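Local coordinates for predicted ATPase involved in replication control, Cdc46/Mcm family (PDB 3F8T), which probably binds ATP and single-stranded DNA as a homologue of the MCM replicative helicase, at residues A218-K223 against A480-W485; K223-Q228 against L240-A245; I374-V379 against D484-T489; T429-V434 against L445-R450. The protein carries 2 engineered substitutions. One frame throughout, in Å; residues are numbered along the deposited sequence.

Interaction 1: residues A218-K223 against A480-W485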
loop_
_atom_site.group_PDB
_atom_site.type_symbol
_atom_site.label_atom_id
_atom_site.label_comp_id
_atom_site.label_asym_id
_atom_site.label_seq_id
_atom_site.Cartn_x
_atom_site.Cartn_y
_atom_site.Cartn_z
ATOM N N ALA A 218 -24.787 13.252 5.885
ATOM C CA ALA A 218 -23.358 12.909 5.796
ATOM C C ALA A 218 -22.745 13.041 4.386
ATOM O O ALA A 218 -21.732 12.406 4.091
ATOM C CB ALA A 218 -23.105 11.501 6.368
ATOM N N GLU A 219 -23.361 13.866 3.535
ATOM C CA GLU A 219 -22.944 14.059 2.131
ATOM C C GLU A 219 -21.509 14.567 1.938
ATOM O O GLU A 219 -20.727 13.959 1.214
ATOM C CB GLU A 219 -23.917 15.003 1.419
ATOM C CG GLU A 219 -23.516 15.397 -0.004
ATOM C CD GLU A 219 -23.541 14.233 -0.992
ATOM O OE1 GLU A 219 -22.694 13.308 -0.886
ATOM O OE2 GLU A 219 -24.398 14.255 -1.900
ATOM N N GLU A 220 -21.188 15.690 2.574
ATOM C CA GLU A 220 -19.857 16.286 2.510
ATOM C C GLU A 220 -18.810 15.359 3.110
ATOM O O GLU A 220 -17.714 15.215 2.569
ATOM C CB GLU A 220 -19.852 17.620 3.248
ATOM C CG GLU A 220 -20.907 18.574 2.713
ATOM C CD GLU A 220 -20.595 18.970 1.297
ATOM O OE1 GLU A 220 -19.493 19.513 1.083
ATOM O OE2 GLU A 220 -21.435 18.721 0.401
ATOM N N VAL A 221 -19.162 14.736 4.229
ATOM C CA VAL A 221 -18.273 13.803 4.897
ATOM C C VAL A 221 -17.927 12.659 3.931
ATOM O O VAL A 221 -16.748 12.354 3.733
ATOM C CB VAL A 221 -18.891 13.272 6.208
ATOM C CG1 VAL A 221 -18.023 12.189 6.803
ATOM C CG2 VAL A 221 -19.088 14.429 7.200
ATOM N N GLY A 222 -18.951 12.052 3.324
ATOM C CA GLY A 222 -18.742 10.984 2.324
ATOM C C GLY A 222 -17.832 11.424 1.182
ATOM O O GLY A 222 -16.969 10.658 0.740
ATOM N N LYS A 223 -18.037 12.643 0.686
ATOM C CA LYS A 223 -17.232 13.157 -0.435
ATOM C C LYS A 223 -15.772 13.314 -0.027
ATOM O O LYS A 223 -14.879 12.947 -0.765
ATOM C CB LYS A 223 -17.795 14.481 -0.943
ATOM C CG LYS A 223 -19.147 14.344 -1.688
ATOM C CD LYS A 223 -19.603 15.708 -2.129
ATOM C CE LYS A 223 -20.882 15.588 -2.963
ATOM N NZ LYS A 223 -21.429 16.954 -3.224
ATOM N N ALA A 480 -12.661 22.889 -3.699
ATOM C CA ALA A 480 -12.807 24.151 -2.975
ATOM C C ALA A 480 -14.068 24.179 -2.125
ATOM O O ALA A 480 -14.043 24.690 -1.008
ATOM C CB ALA A 480 -12.822 25.322 -3.960
ATOM N N GLU A 481 -15.166 23.628 -2.644
ATOM C CA GLU A 481 -16.419 23.536 -1.875
ATOM C C GLU A 481 -16.219 22.730 -0.591
ATOM O O GLU A 481 -16.746 23.084 0.457
ATOM C CB GLU A 481 -17.529 22.914 -2.727
ATOM C CG GLU A 481 -18.943 23.059 -2.146
ATOM C CD GLU A 481 -19.359 21.918 -1.214
ATOM O OE1 GLU A 481 -18.984 20.741 -1.461
ATOM O OE2 GLU A 481 -20.083 22.204 -0.233
ATOM N N LEU A 482 -15.439 21.653 -0.664
ATOM C CA LEU A 482 -15.167 20.847 0.536
ATOM C C LEU A 482 -14.283 21.550 1.544
ATOM O O LEU A 482 -14.530 21.454 2.743
ATOM C CB LEU A 482 -14.541 19.499 0.166
ATOM C CG LEU A 482 -15.445 18.561 -0.641
ATOM C CD1 LEU A 482 -14.637 17.360 -1.123
ATOM C CD2 LEU A 482 -16.697 18.111 0.118
ATOM N N VAL A 483 -13.246 22.246 1.071
ATOM C CA VAL A 483 -12.371 22.989 1.979
ATOM C C VAL A 483 -13.177 24.117 2.633
ATOM O O VAL A 483 -13.135 24.282 3.857
ATOM C CB VAL A 483 -11.067 23.512 1.284
ATOM C CG1 VAL A 483 -10.263 24.431 2.230
ATOM C CG2 VAL A 483 -10.190 22.345 0.857
ATOM N N ASP A 484 -13.938 24.849 1.824
ATOM C CA ASP A 484 -14.833 25.906 2.342
ATOM C C ASP A 484 -15.836 25.401 3.385
ATOM O O ASP A 484 -16.060 26.051 4.424
ATOM C CB ASP A 484 -15.583 26.582 1.199
ATOM C CG ASP A 484 -14.715 27.544 0.424
ATOM O OD1 ASP A 484 -13.698 28.022 0.969
ATOM O OD2 ASP A 484 -15.049 27.818 -0.739
ATOM N N TRP A 485 -16.421 24.237 3.117
ATOM C CA TRP A 485 -17.374 23.619 4.046
ATOM C C TRP A 485 -16.702 23.339 5.389
ATOM O O TRP A 485 -17.248 23.689 6.436
ATOM C CB TRP A 485 -17.968 22.346 3.441
ATOM C CG TRP A 485 -19.000 21.657 4.292
ATOM C CD1 TRP A 485 -20.356 21.881 4.298
ATOM C CD2 TRP A 485 -18.763 20.626 5.253
ATOM N NE1 TRP A 485 -20.970 21.051 5.214
ATOM C CE2 TRP A 485 -20.013 20.270 5.810
ATOM C CE3 TRP A 485 -17.614 19.973 5.705
ATOM C CZ2 TRP A 485 -20.142 19.287 6.791
ATOM C CZ3 TRP A 485 -17.742 18.989 6.680
ATOM C CH2 TRP A 485 -18.999 18.654 7.208
#

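Interaction 2: residues K223-Q228 against L240-A245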
loop_
_atom_site.group_PDB
_atom_site.type_symbol
_atom_site.label_atom_id
_atom_site.label_comp_id
_atom_site.label_asym_id
_atom_site.label_seq_id
_atom_site.Cartn_x
_atom_site.Cartn_y
_atom_site.Cartn_z
ATOM N N LYS A 223 -18.037 12.643 0.686
ATOM C CA LYS A 223 -17.232 13.157 -0.435
ATOM C C LYS A 223 -15.772 13.314 -0.027
ATOM O O LYS A 223 -14.879 12.947 -0.765
ATOM C CB LYS A 223 -17.795 14.481 -0.943
ATOM C CG LYS A 223 -19.147 14.344 -1.688
ATOM C CD LYS A 223 -19.603 15.708 -2.129
ATOM C CE LYS A 223 -20.882 15.588 -2.963
ATOM N NZ LYS A 223 -21.429 16.954 -3.224
ATOM N N MET A 224 -15.537 13.850 1.167
ATOM C CA MET A 224 -14.167 13.978 1.706
ATOM C C MET A 224 -13.438 12.633 1.784
ATOM O O MET A 224 -12.294 12.509 1.358
ATOM C CB MET A 224 -14.216 14.575 3.113
ATOM C CG MET A 224 -14.681 16.006 3.167
ATOM S SD MET A 224 -14.625 16.531 4.907
ATOM C CE MET A 224 -15.099 18.232 4.648
ATOM N N LEU A 225 -14.097 11.636 2.364
ATOM C CA LEU A 225 -13.526 10.296 2.481
ATOM C C LEU A 225 -13.370 9.593 1.133
ATOM O O LEU A 225 -12.402 8.864 0.933
ATOM C CB LEU A 225 -14.358 9.440 3.437
ATOM C CG LEU A 225 -14.577 10.012 4.848
ATOM C CD1 LEU A 225 -15.161 8.942 5.751
ATOM C CD2 LEU A 225 -13.298 10.491 5.440
ATOM N N ALA A 226 -14.334 9.785 0.228
ATOM C CA ALA A 226 -14.192 9.273 -1.147
ATOM C C ALA A 226 -12.917 9.820 -1.813
ATOM O O ALA A 226 -12.090 9.063 -2.326
ATOM C CB ALA A 226 -15.410 9.623 -1.974
ATOM N N LEU A 227 -12.737 11.136 -1.771
ATOM C CA LEU A 227 -11.567 11.734 -2.406
ATOM C C LEU A 227 -10.275 11.343 -1.666
ATOM O O LEU A 227 -9.228 11.158 -2.273
ATOM C CB LEU A 227 -11.745 13.258 -2.529
ATOM C CG LEU A 227 -12.877 13.692 -3.488
ATOM C CD1 LEU A 227 -13.179 15.156 -3.305
ATOM C CD2 LEU A 227 -12.527 13.402 -4.960
ATOM N N GLN A 228 -10.339 11.198 -0.349
ATOM C CA GLN A 228 -9.171 10.648 0.364
ATOM C C GLN A 228 -8.705 9.278 -0.192
ATOM O O GLN A 228 -7.509 9.073 -0.425
ATOM C CB GLN A 228 -9.414 10.571 1.875
ATOM C CG GLN A 228 -8.222 9.953 2.622
ATOM C CD GLN A 228 -8.469 9.851 4.097
ATOM O OE1 GLN A 228 -9.526 9.378 4.523
ATOM N NE2 GLN A 228 -7.499 10.306 4.904
ATOM N N LEU A 240 -4.150 12.767 1.110
ATOM C CA LEU A 240 -5.035 13.584 1.936
ATOM C C LEU A 240 -5.210 12.988 3.313
ATOM O O LEU A 240 -5.352 11.771 3.460
ATOM C CB LEU A 240 -6.419 13.745 1.287
ATOM C CG LEU A 240 -6.531 14.696 0.088
ATOM C CD1 LEU A 240 -7.647 14.256 -0.831
ATOM C CD2 LEU A 240 -6.765 16.111 0.563
ATOM N N HIS A 241 -5.229 13.858 4.320
ATOM C CA HIS A 241 -5.430 13.443 5.710
ATOM C C HIS A 241 -6.690 14.088 6.246
ATOM O O HIS A 241 -6.890 15.303 6.095
ATOM C CB HIS A 241 -4.208 13.811 6.550
ATOM C CG HIS A 241 -2.910 13.361 5.935
ATOM N ND1 HIS A 241 -2.619 12.031 5.718
ATOM C CD2 HIS A 241 -1.850 14.058 5.464
ATOM C CE1 HIS A 241 -1.428 11.926 5.155
ATOM N NE2 HIS A 241 -0.942 13.141 4.980
ATOM N N VAL A 242 -7.549 13.271 6.832
ATOM C CA VAL A 242 -8.907 13.697 7.208
ATOM C C VAL A 242 -9.149 13.318 8.664
ATOM O O VAL A 242 -8.859 12.193 9.075
ATOM C CB VAL A 242 -10.001 13.068 6.275
ATOM C CG1 VAL A 242 -11.407 13.475 6.711
ATOM C CG2 VAL A 242 -9.803 13.498 4.801
ATOM N N LEU A 243 -9.667 14.269 9.441
ATOM C CA LEU A 243 -10.064 14.013 10.820
ATOM C C LEU A 243 -11.588 14.039 10.911
ATOM O O LEU A 243 -12.201 15.055 10.594
ATOM C CB LEU A 243 -9.487 15.091 11.744
ATOM C CG LEU A 243 -9.903 15.059 13.233
ATOM C CD1 LEU A 243 -9.580 13.711 13.872
ATOM C CD2 LEU A 243 -9.227 16.212 13.987
ATOM N N LEU A 244 -12.173 12.923 11.331
ATOM C CA LEU A 244 -13.600 12.850 11.653
ATOM C C LEU A 244 -13.820 13.261 13.094
ATOM O O LEU A 244 -13.209 12.693 14.008
ATOM C CB LEU A 244 -14.097 11.424 11.502
ATOM C CG LEU A 244 -14.136 10.691 10.178
ATOM C CD1 LEU A 244 -15.037 9.481 10.358
ATOM C CD2 LEU A 244 -14.661 11.585 9.065
ATOM N N ALA A 245 -14.689 14.248 13.313
ATOM C CA ALA A 245 -15.017 14.649 14.668
ATOM C C ALA A 245 -16.491 14.364 14.951
ATOM O O ALA A 245 -17.371 15.079 14.469
ATOM C CB ALA A 245 -14.694 16.112 14.878
#

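Interaction 3: residues I374-V379 against D484-T489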
loop_
_atom_site.group_PDB
_atom_site.type_symbol
_atom_site.label_atom_id
_atom_site.label_comp_id
_atom_site.label_asym_id
_atom_site.label_seq_id
_atom_site.Cartn_x
_atom_site.Cartn_y
_atom_site.Cartn_z
ATOM N N ILE A 374 -11.267 18.655 8.393
ATOM C CA ILE A 374 -11.927 18.103 9.558
ATOM C C ILE A 374 -13.403 17.982 9.227
ATOM O O ILE A 374 -14.027 18.952 8.806
ATOM C CB ILE A 374 -11.730 18.948 10.843
ATOM C CG1 ILE A 374 -10.240 19.261 11.052
ATOM C CG2 ILE A 374 -12.386 18.206 12.041
ATOM C CD1 ILE A 374 -9.914 20.105 12.302
ATOM N N ALA A 375 -13.933 16.780 9.386
ATOM C CA ALA A 375 -15.334 16.496 9.104
ATOM C C ALA A 375 -16.113 16.435 10.423
ATOM O O ALA A 375 -16.028 15.447 11.177
ATOM C CB ALA A 375 -15.450 15.198 8.332
ATOM N N PHE A 376 -16.833 17.517 10.711
ATOM C CA PHE A 376 -17.638 17.629 11.920
ATOM C C PHE A 376 -18.972 16.973 11.660
ATOM O O PHE A 376 -19.806 17.520 10.936
ATOM C CB PHE A 376 -17.832 19.097 12.326
ATOM C CG PHE A 376 -16.549 19.828 12.603
ATOM C CD1 PHE A 376 -15.937 20.594 11.608
ATOM C CD2 PHE A 376 -15.948 19.750 13.853
ATOM C CE1 PHE A 376 -14.740 21.253 11.858
ATOM C CE2 PHE A 376 -14.767 20.404 14.107
ATOM C CZ PHE A 376 -14.156 21.158 13.110
ATOM N N LEU A 377 -19.163 15.782 12.219
ATOM C CA LEU A 377 -20.399 15.035 12.003
ATOM C C LEU A 377 -21.545 15.705 12.768
ATOM O O LEU A 377 -21.319 16.312 13.815
ATOM C CB LEU A 377 -20.236 13.572 12.439
ATOM C CG LEU A 377 -19.001 12.776 11.999
ATOM C CD1 LEU A 377 -19.203 11.305 12.312
ATOM C CD2 LEU A 377 -18.710 12.964 10.521
ATOM N N GLY A 378 -22.763 15.608 12.242
ATOM C CA GLY A 378 -23.913 16.303 12.846
ATOM C C GLY A 378 -23.917 17.789 12.513
ATOM O O GLY A 378 -24.891 18.502 12.800
ATOM N N VAL A 379 -22.817 18.240 11.907
ATOM C CA VAL A 379 -22.641 19.594 11.351
ATOM C C VAL A 379 -22.370 20.639 12.426
ATOM O O VAL A 379 -21.205 20.973 12.696
ATOM C CB VAL A 379 -23.802 20.012 10.386
ATOM C CG1 VAL A 379 -23.811 21.519 10.138
ATOM C CG2 VAL A 379 -23.696 19.256 9.064
ATOM N N ASP A 484 -13.938 24.849 1.824
ATOM C CA ASP A 484 -14.833 25.906 2.342
ATOM C C ASP A 484 -15.836 25.401 3.385
ATOM O O ASP A 484 -16.060 26.051 4.424
ATOM C CB ASP A 484 -15.583 26.582 1.199
ATOM C CG ASP A 484 -14.715 27.544 0.424
ATOM O OD1 ASP A 484 -13.698 28.022 0.969
ATOM O OD2 ASP A 484 -15.049 27.818 -0.739
ATOM N N TRP A 485 -16.421 24.237 3.117
ATOM C CA TRP A 485 -17.374 23.619 4.046
ATOM C C TRP A 485 -16.702 23.339 5.389
ATOM O O TRP A 485 -17.248 23.689 6.436
ATOM C CB TRP A 485 -17.968 22.346 3.441
ATOM C CG TRP A 485 -19.000 21.657 4.292
ATOM C CD1 TRP A 485 -20.356 21.881 4.298
ATOM C CD2 TRP A 485 -18.763 20.626 5.253
ATOM N NE1 TRP A 485 -20.970 21.051 5.214
ATOM C CE2 TRP A 485 -20.013 20.270 5.810
ATOM C CE3 TRP A 485 -17.614 19.973 5.705
ATOM C CZ2 TRP A 485 -20.142 19.287 6.791
ATOM C CZ3 TRP A 485 -17.742 18.989 6.680
ATOM C CH2 TRP A 485 -18.999 18.654 7.208
ATOM N N TYR A 486 -15.518 22.725 5.347
ATOM C CA TYR A 486 -14.672 22.510 6.532
ATOM C C TYR A 486 -14.373 23.808 7.290
ATOM O O TYR A 486 -14.554 23.891 8.516
ATOM C CB TYR A 486 -13.348 21.833 6.114
ATOM C CG TYR A 486 -12.183 22.061 7.064
ATOM C CD1 TYR A 486 -12.344 21.888 8.435
ATOM C CD2 TYR A 486 -10.924 22.428 6.592
ATOM C CE1 TYR A 486 -11.297 22.095 9.323
ATOM C CE2 TYR A 486 -9.845 22.643 7.487
ATOM C CZ TYR A 486 -10.053 22.463 8.853
ATOM O OH TYR A 486 -9.039 22.628 9.791
ATOM N N LEU A 487 -13.886 24.813 6.570
ATOM C CA LEU A 487 -13.512 26.084 7.198
ATOM C C LEU A 487 -14.712 26.786 7.849
ATOM O O LEU A 487 -14.594 27.363 8.946
ATOM C CB LEU A 487 -12.845 27.007 6.186
ATOM C CG LEU A 487 -11.475 26.587 5.637
ATOM C CD1 LEU A 487 -11.044 27.581 4.574
ATOM C CD2 LEU A 487 -10.404 26.458 6.728
ATOM N N GLU A 488 -15.853 26.715 7.177
ATOM C CA GLU A 488 -17.066 27.377 7.633
ATOM C C GLU A 488 -17.724 26.648 8.788
ATOM O O GLU A 488 -18.051 27.272 9.801
ATOM C CB GLU A 488 -18.031 27.622 6.464
ATOM C CG GLU A 488 -17.552 28.784 5.579
ATOM C CD GLU A 488 -18.141 28.791 4.161
ATOM O OE1 GLU A 488 -19.249 28.249 3.954
ATOM O OE2 GLU A 488 -17.489 29.369 3.254
ATOM N N THR A 489 -17.877 25.333 8.660
ATOM C CA THR A 489 -18.477 24.518 9.716
ATOM C C THR A 489 -17.647 24.493 11.000
ATOM O O THR A 489 -18.206 24.398 12.100
ATOM C CB THR A 489 -18.763 23.084 9.255
ATOM O OG1 THR A 489 -17.528 22.426 8.913
ATOM C CG2 THR A 489 -19.680 23.094 8.042
#

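Interaction 4: residues T429-V434 against L445-R450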
loop_
_atom_site.group_PDB
_atom_site.type_symbol
_atom_site.label_atom_id
_atom_site.label_comp_id
_atom_site.label_asym_id
_atom_site.label_seq_id
_atom_site.Cartn_x
_atom_site.Cartn_y
_atom_site.Cartn_z
ATOM N N THR A 429 -9.340 35.136 -3.629
ATOM C CA THR A 429 -10.680 35.593 -3.240
ATOM C C THR A 429 -10.976 35.248 -1.765
ATOM O O THR A 429 -11.489 36.084 -1.008
ATOM C CB THR A 429 -11.766 35.023 -4.214
ATOM O OG1 THR A 429 -11.582 35.579 -5.528
ATOM C CG2 THR A 429 -13.171 35.343 -3.754
ATOM N N ARG A 430 -10.629 34.031 -1.349
ATOM C CA ARG A 430 -10.859 33.613 0.038
ATOM C C ARG A 430 -9.970 34.337 1.046
ATOM O O ARG A 430 -10.422 34.664 2.135
ATOM C CB ARG A 430 -10.709 32.086 0.186
ATOM C CG ARG A 430 -11.829 31.299 -0.489
ATOM C CD ARG A 430 -13.172 31.486 0.226
ATOM N NE ARG A 430 -14.202 30.645 -0.373
ATOM C CZ ARG A 430 -14.911 30.957 -1.458
ATOM N NH1 ARG A 430 -14.727 32.114 -2.087
ATOM N NH2 ARG A 430 -15.817 30.104 -1.919
ATOM N N ARG A 431 -8.711 34.574 0.688
ATOM C CA ARG A 431 -7.798 35.312 1.564
ATOM C C ARG A 431 -8.302 36.737 1.821
ATOM O O ARG A 431 -8.226 37.237 2.949
ATOM C CB ARG A 431 -6.376 35.322 0.994
ATOM C CG ARG A 431 -5.649 33.977 1.156
ATOM C CD ARG A 431 -4.259 33.995 0.535
ATOM N NE ARG A 431 -3.349 34.950 1.177
ATOM C CZ ARG A 431 -2.620 34.698 2.269
ATOM N NH1 ARG A 431 -2.679 33.508 2.870
ATOM N NH2 ARG A 431 -1.822 35.644 2.767
ATOM N N GLU A 432 -8.828 37.362 0.775
ATOM C CA GLU A 432 -9.438 38.694 0.863
ATOM C C GLU A 432 -10.658 38.667 1.786
ATOM O O GLU A 432 -10.852 39.573 2.609
ATOM C CB GLU A 432 -9.841 39.185 -0.539
ATOM C CG GLU A 432 -10.515 40.566 -0.576
ATOM C CD GLU A 432 -12.011 40.503 -0.311
ATOM O OE1 GLU A 432 -12.707 39.693 -0.975
ATOM O OE2 GLU A 432 -12.492 41.257 0.566
ATOM N N GLU A 433 -11.484 37.636 1.639
ATOM C CA GLU A 433 -12.661 37.492 2.486
ATOM C C GLU A 433 -12.307 37.312 3.965
ATOM O O GLU A 433 -12.965 37.888 4.826
ATOM C CB GLU A 433 -13.549 36.347 2.015
ATOM C CG GLU A 433 -14.881 36.319 2.741
ATOM C CD GLU A 433 -15.713 35.104 2.413
ATOM O OE1 GLU A 433 -15.310 34.324 1.517
ATOM O OE2 GLU A 433 -16.770 34.934 3.058
ATOM N N VAL A 434 -11.279 36.511 4.256
ATOM C CA VAL A 434 -10.820 36.312 5.630
ATOM C C VAL A 434 -10.345 37.647 6.227
ATOM O O VAL A 434 -10.717 38.002 7.353
ATOM C CB VAL A 434 -9.690 35.237 5.715
ATOM C CG1 VAL A 434 -9.016 35.244 7.090
ATOM C CG2 VAL A 434 -10.248 33.848 5.416
ATOM N N LEU A 445 -11.241 31.142 10.532
ATOM C CA LEU A 445 -9.992 30.422 10.320
ATOM C C LEU A 445 -9.214 31.070 9.181
ATOM O O LEU A 445 -9.816 31.487 8.183
ATOM C CB LEU A 445 -10.254 28.934 10.035
ATOM C CG LEU A 445 -10.692 28.032 11.197
ATOM C CD1 LEU A 445 -11.089 26.644 10.724
ATOM C CD2 LEU A 445 -9.624 27.915 12.274
ATOM N N PRO A 446 -7.876 31.178 9.324
ATOM C CA PRO A 446 -7.088 31.707 8.207
ATOM C C PRO A 446 -7.114 30.766 7.006
ATOM O O PRO A 446 -7.313 29.564 7.173
ATOM C CB PRO A 446 -5.666 31.791 8.779
ATOM C CG PRO A 446 -5.644 30.793 9.882
ATOM C CD PRO A 446 -7.030 30.837 10.480
ATOM N N VAL A 447 -6.932 31.333 5.817
ATOM C CA VAL A 447 -6.738 30.578 4.592
ATOM C C VAL A 447 -5.277 30.777 4.182
ATOM O O VAL A 447 -4.867 31.873 3.751
ATOM C CB VAL A 447 -7.750 31.003 3.497
ATOM C CG1 VAL A 447 -7.387 30.432 2.126
ATOM C CG2 VAL A 447 -9.153 30.564 3.899
ATOM N N THR A 448 -4.498 29.713 4.369
ATOM C CA THR A 448 -3.046 29.736 4.190
ATOM C C THR A 448 -2.597 28.802 3.058
ATOM O O THR A 448 -3.427 28.173 2.400
ATOM C CB THR A 448 -2.330 29.312 5.487
ATOM O OG1 THR A 448 -2.435 27.897 5.660
ATOM C CG2 THR A 448 -2.917 30.033 6.720
ATOM N N ARG A 449 -1.283 28.696 2.851
ATOM C CA ARG A 449 -0.754 27.766 1.856
ATOM C C ARG A 449 -1.262 26.338 2.072
ATOM O O ARG A 449 -1.412 25.604 1.102
ATOM C CB ARG A 449 0.784 27.784 1.811
ATOM C CG ARG A 449 1.465 27.497 3.155
ATOM C CD ARG A 449 2.986 27.470 3.029
ATOM N NE ARG A 449 3.446 26.327 2.238
ATOM C CZ ARG A 449 4.572 25.656 2.467
ATOM N NH1 ARG A 449 5.367 25.989 3.479
ATOM N NH2 ARG A 449 4.898 24.633 1.688
ATOM N N ARG A 450 -1.525 25.961 3.330
ATOM C CA ARG A 450 -2.048 24.629 3.664
ATOM C C ARG A 450 -3.382 24.385 2.968
ATOM O O ARG A 450 -3.618 23.298 2.437
ATOM C CB ARG A 450 -2.225 24.456 5.184
ATOM C CG ARG A 450 -0.914 24.393 5.968
ATOM C CD ARG A 450 -1.135 24.341 7.490
ATOM N NE ARG A 450 -1.833 25.529 7.985
ATOM C CZ ARG A 450 -3.134 25.577 8.281
ATOM N NH1 ARG A 450 -3.905 24.490 8.168
ATOM N NH2 ARG A 450 -3.666 26.723 8.707
#

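Interaction 1: residues A218-K223 against A480-W485
The joint between an AAA+ ATPase core and its helical lid places Glu220 of helix 219-229 over the indole of Trp485 on lid helix 473-489. The two helix segments run at 122° to each other, their axes 10.6 Å apart at closest approach. Glu220 CB sits over the centre of one indole face; chi1 (-56°) puts CG beside the backbone N and over the five-membered ring, 3.6 Å from its centroid, a CH-pi contact. The chain then bends at chi2 and carries the carboxylate off the tryptophan toward Glu481, tip to tip, the two carboxylate planes nearly perpendicular. Glu220 OE1 comes within 2.9 Å of Glu481 OE1, and both are acceptors. Such closeness suggests that the pair might share a proton; Lys223 NZ, 4.8 Å from Glu481 OE1, could ease the repulsion without touching it. Leu482 CD2 lies beside this pair, 3.3 Å from Glu220 OE1, and also meets CB of Lys223. Val221 CG2 comes obliquely to Trp485 CH2, 4.2 Å away, while Met224 packs against the same indole. A lid helix laid across a helix of the nucleotide-binding core in this way belongs to the two-part module of AAA+ ATPases, the family of the MCM motor.

Interaction 2: residues K223-Q228 against L240-A245
Leu240, just ahead of strand 242-245, meets the last turn of segment 223-228 twice. Its CD1 reaches the backbone O of Leu227 at 3.8 Å, and its own O accepts a hydrogen bond of 3.0 Å from Gln228 NE2. That bond is nearly straight (163° at the hydrogen) and lies in the plane of the glutamine amide, although the donor stands above the plane of the leucine carbonyl. The Gln228 chain is extended as far as CD, with CG anti to the backbone N (chi1 178°) and chi2 also anti, which carries the amide out to the strand; NE2 has a second, weak bond to Val342 O. His241 turns its CB away and spends both ring nitrogens outside this contact, on Val342 N and Met324 O. Val242 points at the helix and divides its methyls between two residues: CG1 meets Leu225 CD2 at 3.8 Å, and CG2 lies over one face of the Gln228 amide, 3.9 Å from NE2. Leu244 then brings CD2 to within 4.0 Å of Leu225 CD2. The contact thus joins helix 219-229 to an inner strand of the parallel AAA+ sheet, with leucine and valine methyls doing the packing and one buried amide satisfying a carbonyl just before the strand begins.

Interaction 3: residues I374-V379 against D484-T489
Ile374 sets its backbone N over one face of Tyr486 and runs its side chain obliquely past CE1; the edge strand of the sheet meets the lid helix through aromatic and aliphatic side chains and the strand backbone. Tyr486 has CG anti to its own backbone N (chi1 156°), and Ile374 N stands 3.4 Å above the ring, toward the rim. The isoleucine's CG1 touches Tyr486 CE1 at 3.5 Å, and its CD1 continues to the hydroxyl end. The other branch, CG2, sits over one face of the Phe376 ring, toward its rim. That ring in turn sets CE1 at the edge of Tyr486 and CD1 3.6 Å from Thr489 OG1. The threonine hydroxyl occupies the crowded position between backbone N and carbonyl carbon (chi1 63°), from which it donates a 2.8 Å bond to Trp485 O. Thr489 N bonds the same oxygen from the opposite face of its plane, while Thr489 CG2 lies over the indole, toward the rim. A type II turn from Phe376 to Val379 brings Val379 CG2 to the indole edge, 4.2 Å from CZ2. No hydrogen bond crosses the contact: Ile374 O and Phe376 N are buried without a partner in the model, a probable cost that the aromatic and aliphatic packing has to outweigh.

Interaction 4: residues T429-V434 against L445-R450
Val447 points its CB at helix 417-439 and spreads two methyls between three residues of it. CG2 meets Val434 CG2 at 3.8 Å, the two side chains passing at a slant, while CG1 touches the CG of Arg431 and the CB of Arg430. Val434 also sets CG2 3.7 Å from Leu445 O and its CG1 near the CA of Pro446, thereby lining the chain that runs up to helix 449-465. Arg431 lies over the backbone here: its CG is 3.4 Å from Val447 O, and a bend at chi3 (63°) turns NE back before the guanidinium reaches the same oxygen. The NH1 to Val447 O bond is short at 2.9 Å but weak, with 121° at the hydrogen; Thr448 CA lies at the guanidinium edge. Arg430 behaves differently, for its chain bends at chi2 (-69°) and its guanidinium forms a salt bridge with Asp484. Thr448 is the N-cap of helix 449-465, OG1 accepting from Arg450 N at 3.2 Å, and Thr448 N bonds Gln451 OE1. Two valines and arginine methylenes therefore make the apolar part of this junction between helix 417-439 and the chain entering helix 449-465, and the one hydrogen bond across it, well bent at the hydrogen, is weak.

All four contacts lie on the same side of the chain's centre; interactions 1 and 3 join core to lid, interaction 2 is within the core and interaction 4 within the lid. Interactions 1 and 2 share Lys223 and helix 219-229, their centres about 9 Å apart; interactions 1 and 3 share Asp484 and Trp485 on helix 473-489, about 7 Å apart. Neighbouring strands 242-245 and 373-376 join interactions 2 and 3 within the parallel sheet. Interaction 4, about 16 Å from interaction 3 between centres, reaches it through the salt bridge Asp484–Arg430 and Leu487 against Val447. Along the chain, interaction 2 closes first, and interaction 4 falls between the two segments of interaction 3. Helix 473-489 thus ties the rest of the lid to the helix and edge strand of the core.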